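Local coordinates for protein syndapin (Drosophila melanogaster, PDB 3I2W) that forms a homodimer through its F-BAR domain, the part described here, binds phospholipids and probably takes part in endocytosis and the internalization of plasma membrane proteins, at residues B[31-34]-B[35-38]; B[82-85]-B[86-89]; B[125-128]-B[129-132]; B[201-204]-B[205-208]. All blocks are in the same frame, centred on the assembly; numbering follows the deposited sequence.

How the contacts relate
All four contacts are turns within long helices of one F-BAR domain, and they fall into two pairs. Contacts 1 and 2, with centres about 10 Å apart, touch where helix 11-58 lies against helix 63-105; contacts 3 and 4, equally close, touch where helix 114-159 meets helix 169-240, and nearest atoms of contacts 1 and 3 are about 36 Å apart. Contacts 1, 2 and 3 are partly buried, whereas contact 4 lies nearer the surface. Chemistry follows place: contact 1 carries a salt bridge that continues into the second subunit, contact 2 joins an apolar flank to a polar one, and contacts 3 and 4 interlock through stacked aromatic rings and side-chain hydrogen bonds, beside a proline kink.

Contact 1. Residues B[31-34]-B[35-38]; sequences IQER and ADIE
A35 lies one helical turn beyond I31 and takes up its carbonyl: N of A35 donates to O of I31 over 2.9 Å. This is one turn of helix 11-58, part of the helical bundle of the F-BAR domain, on a face that meets the second subunit. A35 is buried, and its methyl takes up little room there. D36 follows on an exposed flank, where a carboxylate is at home. Its CG is turned beside the backbone N (chi1 -64°). OD1 of D36 thereby comes 3.5 Å from NE2 of Q32, with the amide and carboxylate planes 33° apart. Its own N donates to O of E33, which also accepts from N of I37. The branched side chain of I37 leans back over the turn, CD1 4.0 Å from O of E33, and packs on W48 of the second subunit. E38 closes the segment by turning its carboxylate back towards R34, whose guanidinium also reaches E75 and W48 of the second subunit; OE2 of E38 bonds OH of Y41 of that subunit as well. A leucine in place of R34 would probably leave the buried carboxylate of E38 without its cationic mate within the turn and remove the salt bridge to E75 of the second subunit. NE of R34 donates to OE2 of E38 over 2.7 Å, near the guanidinium plane but 44° out of the carboxylate plane.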
loop_
_atom_site.group_PDB
_atom_site.type_symbol
_atom_site.label_atom_id
_atom_site.label_comp_id
_atom_site.label_asym_id
_atom_site.label_seq_id
_atom_site.Cartn_x
_atom_site.Cartn_y
_atom_site.Cartn_z
ATOM N N ILE B 31 -11.070 5.831 -2.561
ATOM C CA ILE B 31 -10.508 4.952 -3.558
ATOM C C ILE B 31 -9.247 5.574 -4.119
ATOM O O ILE B 31 -8.231 4.909 -4.246
ATOM C CB ILE B 31 -11.570 4.685 -4.646
ATOM C CG1 ILE B 31 -12.574 3.697 -4.093
ATOM C CG2 ILE B 31 -10.972 4.226 -5.955
ATOM C CD1 ILE B 31 -13.888 3.833 -4.708
ATOM N N GLN B 32 -9.296 6.859 -4.451
ATOM C CA GLN B 32 -8.165 7.523 -5.065
ATOM C C GLN B 32 -6.979 7.317 -4.135
ATOM O O GLN B 32 -5.858 7.013 -4.568
ATOM C CB GLN B 32 -8.459 8.997 -5.244
ATOM C CG GLN B 32 -7.284 9.850 -5.741
ATOM C CD GLN B 32 -7.076 9.743 -7.264
ATOM O OE1 GLN B 32 -7.954 10.133 -8.084
ATOM N NE2 GLN B 32 -5.924 9.204 -7.659
ATOM N N GLU B 33 -7.255 7.435 -2.837
ATOM C CA GLU B 33 -6.229 7.307 -1.860
ATOM C C GLU B 33 -5.582 5.954 -1.877
ATOM O O GLU B 33 -4.373 5.895 -1.862
ATOM C CB GLU B 33 -6.700 7.751 -0.499
ATOM C CG GLU B 33 -6.289 9.212 -0.306
ATOM C CD GLU B 33 -6.861 9.962 0.909
ATOM O OE1 GLU B 33 -6.971 9.402 2.008
ATOM O OE2 GLU B 33 -7.165 11.171 0.758
ATOM N N ARG B 34 -6.346 4.872 -1.944
ATOM C CA ARG B 34 -5.793 3.542 -2.027
ATOM C C ARG B 34 -4.959 3.423 -3.288
ATOM O O ARG B 34 -3.891 2.832 -3.301
ATOM C CB ARG B 34 -6.948 2.556 -2.091
ATOM C CG ARG B 34 -6.607 1.068 -2.281
ATOM C CD ARG B 34 -5.544 0.592 -1.323
ATOM N NE ARG B 34 -5.327 -0.821 -1.450
ATOM C CZ ARG B 34 -6.013 -1.751 -0.808
ATOM N NH1 ARG B 34 -6.965 -1.418 0.031
ATOM N NH2 ARG B 34 -5.729 -3.024 -1.002
ATOM N N ALA B 35 -5.480 3.966 -4.375
ATOM C CA ALA B 35 -4.758 4.041 -5.647
ATOM C C ALA B 35 -3.401 4.652 -5.521
ATOM O O ALA B 35 -2.521 4.319 -6.261
ATOM C CB ALA B 35 -5.561 4.844 -6.628
ATOM N N ASP B 36 -3.226 5.606 -4.631
ATOM C CA ASP B 36 -1.944 6.276 -4.565
ATOM C C ASP B 36 -1.007 5.336 -3.839
ATOM O O ASP B 36 0.149 5.204 -4.186
ATOM C CB ASP B 36 -2.018 7.567 -3.787
ATOM C CG ASP B 36 -2.899 8.591 -4.418
ATOM O OD1 ASP B 36 -3.153 8.511 -5.629
ATOM O OD2 ASP B 36 -3.337 9.524 -3.681
ATOM N N ILE B 37 -1.516 4.690 -2.813
ATOM C CA ILE B 37 -0.754 3.687 -2.150
ATOM C C ILE B 37 -0.271 2.600 -3.122
ATOM O O ILE B 37 0.881 2.162 -3.023
ATOM C CB ILE B 37 -1.495 3.141 -0.946
ATOM C CG1 ILE B 37 -1.333 4.141 0.173
ATOM C CG2 ILE B 37 -0.939 1.809 -0.508
ATOM C CD1 ILE B 37 -2.438 4.110 1.180
ATOM N N GLU B 38 -1.092 2.198 -4.077
ATOM C CA GLU B 38 -0.646 1.138 -4.962
ATOM C C GLU B 38 0.356 1.705 -5.947
ATOM O O GLU B 38 1.377 1.078 -6.176
ATOM C CB GLU B 38 -1.793 0.394 -5.628
ATOM C CG GLU B 38 -2.945 0.060 -4.679
ATOM C CD GLU B 38 -2.701 -1.202 -3.909
ATOM O OE1 GLU B 38 -2.294 -2.158 -4.540
ATOM O OE2 GLU B 38 -2.916 -1.270 -2.686
#

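Contact 2. Residues B[82-85]-B[86-89]; sequences VHMK and IKDN
The imidazole of H83 meets I86 obliquely, with CD1 of the isoleucine 4.4 Å from CD2 of the ring, while Y41 of its own chain packs edge-to-face with it and Y41 of the second subunit also meets it, the planes nearly perpendicular. ND1 is bonded to O of I79, which restrains the ring's rotation. The other flat group, the amide of N89, has the end of K85 beside it: CE of the lysine approaches ND2, and the two side chains cross without a hydrogen bond. All this belongs to one turn of helix 63-105 in the F-BAR bundle, packed against helices 11-58 and 169-240, with V82, H83 and I86 buried and K85 exposed. On the buried flank I86 runs its CG1 branch back along the helix, beside the backbone N (chi1 -60°), so that CD1 lies 4.4 Å from CG1 of V82. A branched aliphatic pair suits this inward flank. An alanine in place of N89 would probably open a gap beside C239 and take the amide away from CE of K85. Backbone bonds tie the turn together, the straightest being K87 N to O of H83 at 171°. On the partly exposed flank, NZ of K87 forms a salt bridge with OD1 of D88, its hydrogen bond weak at 3.2 Å.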
loop_
_atom_site.group_PDB
_atom_site.type_symbol
_atom_site.label_atom_id
_atom_site.label_comp_id
_atom_site.label_asym_id
_atom_site.label_seq_id
_atom_site.Cartn_x
_atom_site.Cartn_y
_atom_site.Cartn_z
ATOM N N VAL B 82 1.268 -5.245 -12.033
ATOM C CA VAL B 82 0.062 -5.591 -11.341
ATOM C C VAL B 82 -0.409 -4.392 -10.511
ATOM O O VAL B 82 -1.563 -3.974 -10.608
ATOM C CB VAL B 82 0.282 -6.812 -10.456
ATOM C CG1 VAL B 82 -0.772 -6.909 -9.367
ATOM C CG2 VAL B 82 0.364 -8.035 -11.326
ATOM N N HIS B 83 0.460 -3.817 -9.697
ATOM C CA HIS B 83 -0.114 -2.801 -8.850
ATOM C C HIS B 83 -0.496 -1.528 -9.610
ATOM O O HIS B 83 -1.428 -0.880 -9.191
ATOM C CB HIS B 83 0.697 -2.548 -7.586
ATOM C CG HIS B 83 0.575 -3.634 -6.565
ATOM N ND1 HIS B 83 1.185 -4.864 -6.705
ATOM C CD2 HIS B 83 -0.082 -3.678 -5.388
ATOM C CE1 HIS B 83 0.880 -5.631 -5.677
ATOM N NE2 HIS B 83 0.119 -4.924 -4.860
HETATM N N MSE B 84 0.148 -1.207 -10.739
HETATM C CA MSE B 84 -0.213 -0.045 -11.547
HETATM C C MSE B 84 -1.562 -0.210 -12.172
HETATM O O MSE B 84 -2.273 0.753 -12.387
HETATM C CB MSE B 84 0.768 0.186 -12.668
HETATM C CG MSE B 84 1.990 1.022 -12.274
HETATM SE SE MSE B 84 1.669 2.740 -11.311
HETATM C CE MSE B 84 2.023 4.028 -12.768
ATOM N N LYS B 85 -1.902 -1.451 -12.482
ATOM C CA LYS B 85 -3.120 -1.789 -13.142
ATOM C C LYS B 85 -4.218 -1.717 -12.115
ATOM O O LYS B 85 -5.345 -1.411 -12.455
ATOM C CB LYS B 85 -3.021 -3.204 -13.699
ATOM C CG LYS B 85 -3.509 -3.331 -15.128
ATOM C CD LYS B 85 -4.250 -4.675 -15.405
ATOM C CE LYS B 85 -5.767 -4.583 -15.042
ATOM N NZ LYS B 85 -6.607 -5.783 -15.372
ATOM N N ILE B 86 -3.937 -1.998 -10.856
ATOM C CA ILE B 86 -4.942 -1.807 -9.849
ATOM C C ILE B 86 -5.142 -0.305 -9.667
ATOM O O ILE B 86 -6.252 0.197 -9.621
ATOM C CB ILE B 86 -4.539 -2.418 -8.538
ATOM C CG1 ILE B 86 -4.311 -3.903 -8.708
ATOM C CG2 ILE B 86 -5.622 -2.245 -7.522
ATOM C CD1 ILE B 86 -3.920 -4.542 -7.435
ATOM N N LYS B 87 -4.067 0.441 -9.604
ATOM C CA LYS B 87 -4.205 1.895 -9.588
ATOM C C LYS B 87 -5.069 2.394 -10.752
ATOM O O LYS B 87 -5.884 3.303 -10.614
ATOM C CB LYS B 87 -2.822 2.517 -9.643
ATOM C CG LYS B 87 -2.870 3.984 -9.630
ATOM C CD LYS B 87 -2.424 4.550 -10.942
ATOM C CE LYS B 87 -2.942 5.961 -11.072
ATOM N NZ LYS B 87 -2.326 6.523 -12.308
ATOM N N ASP B 88 -4.884 1.790 -11.914
ATOM C CA ASP B 88 -5.518 2.297 -13.086
ATOM C C ASP B 88 -6.934 1.809 -13.117
ATOM O O ASP B 88 -7.871 2.591 -13.418
ATOM C CB ASP B 88 -4.748 1.919 -14.349
ATOM C CG ASP B 88 -3.598 2.921 -14.683
ATOM O OD1 ASP B 88 -3.396 3.986 -14.034
ATOM O OD2 ASP B 88 -2.844 2.621 -15.626
ATOM N N ASN B 89 -7.125 0.536 -12.789
ATOM C CA ASN B 89 -8.509 0.102 -12.609
ATOM C C ASN B 89 -9.338 0.873 -11.610
ATOM O O ASN B 89 -10.487 1.132 -11.900
ATOM C CB ASN B 89 -8.632 -1.382 -12.315
ATOM C CG ASN B 89 -8.306 -2.204 -13.504
ATOM O OD1 ASN B 89 -8.293 -1.703 -14.639
ATOM N ND2 ASN B 89 -7.976 -3.447 -13.274
#

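Contact 3. Residues B[125-128]-B[129-132]; sequences KAQK and PWAK
Q127 and A131 are joined through the backbone, N of A131 donating to O of Q127 over 2.9 Å. The next such bond, K132 N to O of K128, is 3.0 Å long and straighter, at 159°. Around these bonds the side chains are set close to the main chain: the small methyl of A131 is partly exposed on the turn, and CB of W130 sits 3.7 Å from O of Q127. The indole extends away from the backbone N (chi1 -176°), and CG of Q127 approaches it obliquely, 4.5 Å from CE3. K128 and K132, one turn apart on the exposed side, run their aliphatic parts past each other, CG of K128 to CE of K132. As like charges, NZ of K128 and NZ of K132 stay 5.0 Å apart. P129 explains the shape of this turn. Lacking an N-H, it cannot bond to O of K125, and helix 114-159 of the F-BAR bundle kinks here; CD of the P129 ring instead lies 3.6 Å from O of K125. Farther out, neighbouring elements fix the polar ends. NE2 of Q127 is bonded to OH of Y207 and its OE1 to N of G8, NE1 of W130 reaches OD1 of N204, and the indole stacks on the Y207 ring, while W283 of the second subunit packs against W130.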
loop_
_atom_site.group_PDB
_atom_site.type_symbol
_atom_site.label_atom_id
_atom_site.label_comp_id
_atom_site.label_asym_id
_atom_site.label_seq_id
_atom_site.Cartn_x
_atom_site.Cartn_y
_atom_site.Cartn_z
ATOM N N LYS B 125 -44.799 21.978 1.582
ATOM C CA LYS B 125 -46.132 22.135 1.029
ATOM C C LYS B 125 -47.047 21.103 1.666
ATOM O O LYS B 125 -48.049 21.399 2.267
ATOM C CB LYS B 125 -46.047 21.890 -0.437
ATOM C CG LYS B 125 -46.806 22.913 -1.266
ATOM C CD LYS B 125 -47.172 22.343 -2.638
ATOM C CE LYS B 125 -47.821 20.994 -2.440
ATOM N NZ LYS B 125 -48.637 20.741 -3.619
ATOM N N ALA B 126 -46.672 19.858 1.558
ATOM C CA ALA B 126 -47.315 18.827 2.302
ATOM C C ALA B 126 -47.614 19.151 3.772
ATOM O O ALA B 126 -48.516 18.571 4.311
ATOM C CB ALA B 126 -46.472 17.600 2.210
ATOM N N GLN B 127 -46.866 20.024 4.455
ATOM C CA GLN B 127 -47.030 20.153 5.912
ATOM C C GLN B 127 -47.779 21.428 6.246
ATOM O O GLN B 127 -48.360 21.545 7.334
ATOM C CB GLN B 127 -45.672 20.157 6.597
ATOM C CG GLN B 127 -45.709 19.991 8.084
ATOM C CD GLN B 127 -44.332 19.943 8.705
ATOM O OE1 GLN B 127 -43.513 20.890 8.592
ATOM N NE2 GLN B 127 -44.066 18.837 9.418
ATOM N N LYS B 128 -47.800 22.371 5.306
ATOM C CA LYS B 128 -48.365 23.685 5.545
ATOM C C LYS B 128 -49.784 23.679 6.187
ATOM O O LYS B 128 -49.925 24.147 7.313
ATOM C CB LYS B 128 -48.301 24.523 4.293
ATOM C CG LYS B 128 -48.710 25.920 4.519
ATOM C CD LYS B 128 -48.742 26.685 3.232
ATOM C CE LYS B 128 -48.051 28.025 3.469
ATOM N NZ LYS B 128 -48.392 29.072 2.432
ATOM N N PRO B 129 -50.816 23.103 5.510
ATOM C CA PRO B 129 -52.143 22.966 6.137
ATOM C C PRO B 129 -52.136 22.608 7.612
ATOM O O PRO B 129 -52.743 23.301 8.438
ATOM C CB PRO B 129 -52.759 21.813 5.357
ATOM C CG PRO B 129 -52.293 22.045 4.029
ATOM C CD PRO B 129 -50.840 22.506 4.163
ATOM N N TRP B 130 -51.462 21.528 7.938
ATOM C CA TRP B 130 -51.470 21.015 9.285
ATOM C C TRP B 130 -50.634 21.939 10.192
ATOM O O TRP B 130 -50.849 22.042 11.391
ATOM C CB TRP B 130 -50.889 19.627 9.207
ATOM C CG TRP B 130 -50.883 18.887 10.415
ATOM C CD1 TRP B 130 -51.859 18.040 10.852
ATOM C CD2 TRP B 130 -49.832 18.805 11.353
ATOM N NE1 TRP B 130 -51.487 17.465 12.056
ATOM C CE2 TRP B 130 -50.235 17.915 12.369
ATOM C CE3 TRP B 130 -48.590 19.398 11.447
ATOM C CZ2 TRP B 130 -49.434 17.601 13.454
ATOM C CZ3 TRP B 130 -47.777 19.096 12.575
ATOM C CH2 TRP B 130 -48.206 18.208 13.541
ATOM N N ALA B 131 -49.685 22.649 9.615
ATOM C CA ALA B 131 -48.949 23.584 10.413
ATOM C C ALA B 131 -49.902 24.656 10.912
ATOM O O ALA B 131 -49.902 24.947 12.081
ATOM C CB ALA B 131 -47.824 24.182 9.603
ATOM N N LYS B 132 -50.695 25.256 10.021
ATOM C CA LYS B 132 -51.812 26.108 10.404
ATOM C C LYS B 132 -52.625 25.494 11.550
ATOM O O LYS B 132 -52.582 25.978 12.687
ATOM C CB LYS B 132 -52.758 26.323 9.235
ATOM C CG LYS B 132 -52.178 27.037 8.010
ATOM C CD LYS B 132 -51.228 28.192 8.385
ATOM C CE LYS B 132 -50.695 28.899 7.116
ATOM N NZ LYS B 132 -51.827 28.993 6.120
#

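Contact 4. Residues B[201-204]-B[205-208]; sequences TKYN and SVYI
Y203 and V206 make the chief apolar contact, a CH-pi interaction in which CG1 of the valine stands over one face of the phenol ring, 4.0 Å from its centroid and 30° off the normal. The same methyl, CG1 of V206, comes within 3.5 Å of CZ of Y203. With CG of the tyrosine turned away from its backbone N (chi1 -159°), the ring reaches forward along the helix to V206, whose compact branched side chain sits against its face. A second apolar touch runs from CD2 of Y203 to CB of Y207. The backbone bonds are nearly straight: N of Y207 donates to O of Y203 over 3.0 Å, at 169°, and N of I208 to O of N204 over 2.7 Å. The helix is kinked at S205 and V206, where the regular i to i+4 bonding lapses. Among the polar ends, the hydroxyl of Y207 suits its place because it can donate to the carbonyl of W5, whose ring it also meets edge-to-face, and still accept from an amide. In the F-BAR bundle this turn of helix 169-240 lies against helix 114-159, where N204 and Y207 meet W130 and Y203 packs on P129 and L133, while W283 of the second subunit packs against N204, Y207 and I208.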
loop_
_atom_site.group_PDB
_atom_site.type_symbol
_atom_site.label_atom_id
_atom_site.label_comp_id
_atom_site.label_asym_id
_atom_site.label_seq_id
_atom_site.Cartn_x
_atom_site.Cartn_y
_atom_site.Cartn_z
ATOM N N THR B 201 -57.603 17.151 14.489
ATOM C CA THR B 201 -57.736 15.673 14.620
ATOM C C THR B 201 -58.383 15.067 13.409
ATOM O O THR B 201 -58.229 13.902 13.151
ATOM C CB THR B 201 -58.449 15.167 15.904
ATOM O OG1 THR B 201 -57.889 15.812 17.047
ATOM C CG2 THR B 201 -58.243 13.664 16.101
ATOM N N LYS B 202 -59.049 15.867 12.614
ATOM C CA LYS B 202 -59.670 15.278 11.468
ATOM C C LYS B 202 -58.778 15.411 10.242
ATOM O O LYS B 202 -58.915 14.633 9.282
ATOM C CB LYS B 202 -61.116 15.794 11.274
ATOM C CG LYS B 202 -61.270 17.054 10.443
ATOM C CD LYS B 202 -62.346 16.824 9.333
ATOM C CE LYS B 202 -63.804 16.930 9.858
ATOM N NZ LYS B 202 -64.294 18.353 9.922
ATOM N N TYR B 203 -57.861 16.376 10.276
ATOM C CA TYR B 203 -56.868 16.519 9.209
ATOM C C TYR B 203 -55.718 15.519 9.316
ATOM O O TYR B 203 -55.060 15.289 8.333
ATOM C CB TYR B 203 -56.307 17.933 9.111
ATOM C CG TYR B 203 -55.702 18.253 7.757
ATOM C CD1 TYR B 203 -56.507 18.481 6.667
ATOM C CD2 TYR B 203 -54.316 18.363 7.577
ATOM C CE1 TYR B 203 -55.968 18.790 5.422
ATOM C CE2 TYR B 203 -53.746 18.675 6.317
ATOM C CZ TYR B 203 -54.580 18.885 5.238
ATOM O OH TYR B 203 -54.089 19.199 3.964
ATOM N N ASN B 204 -55.495 14.916 10.479
ATOM C CA ASN B 204 -54.302 14.177 10.696
ATOM C C ASN B 204 -54.036 13.158 9.611
ATOM O O ASN B 204 -52.895 12.942 9.177
ATOM C CB ASN B 204 -54.358 13.432 12.025
ATOM C CG ASN B 204 -54.032 14.318 13.215
ATOM O OD1 ASN B 204 -53.678 15.492 13.075
ATOM N ND2 ASN B 204 -54.146 13.745 14.401
ATOM N N SER B 205 -55.083 12.495 9.169
ATOM C CA SER B 205 -54.825 11.375 8.365
ATOM C C SER B 205 -54.489 11.909 6.985
ATOM O O SER B 205 -53.627 11.367 6.306
ATOM C CB SER B 205 -56.000 10.452 8.418
ATOM O OG SER B 205 -56.968 11.000 7.610
ATOM N N VAL B 206 -55.110 12.997 6.578
ATOM C CA VAL B 206 -54.707 13.606 5.313
ATOM C C VAL B 206 -53.235 13.999 5.343
ATOM O O VAL B 206 -52.530 13.815 4.343
ATOM C CB VAL B 206 -55.544 14.825 4.997
ATOM C CG1 VAL B 206 -54.927 15.677 3.818
ATOM C CG2 VAL B 206 -56.969 14.382 4.702
ATOM N N TYR B 207 -52.801 14.573 6.474
ATOM C CA TYR B 207 -51.421 14.941 6.757
ATOM C C TYR B 207 -50.562 13.703 6.609
ATOM O O TYR B 207 -49.679 13.668 5.787
ATOM C CB TYR B 207 -51.326 15.472 8.189
ATOM C CG TYR B 207 -49.934 15.828 8.727
ATOM C CD1 TYR B 207 -49.030 16.526 7.959
ATOM C CD2 TYR B 207 -49.583 15.532 10.030
ATOM C CE1 TYR B 207 -47.791 16.867 8.439
ATOM C CE2 TYR B 207 -48.355 15.891 10.521
ATOM C CZ TYR B 207 -47.452 16.549 9.717
ATOM O OH TYR B 207 -46.175 16.891 10.173
ATOM N N ILE B 208 -50.824 12.680 7.399
ATOM C CA ILE B 208 -50.118 11.428 7.279
ATOM C C ILE B 208 -49.987 10.973 5.823
ATOM O O ILE B 208 -48.890 10.728 5.371
ATOM C CB ILE B 208 -50.709 10.381 8.223
ATOM C CG1 ILE B 208 -50.717 11.016 9.619
ATOM C CG2 ILE B 208 -49.914 9.093 8.208
ATOM C CD1 ILE B 208 -51.132 10.118 10.790
#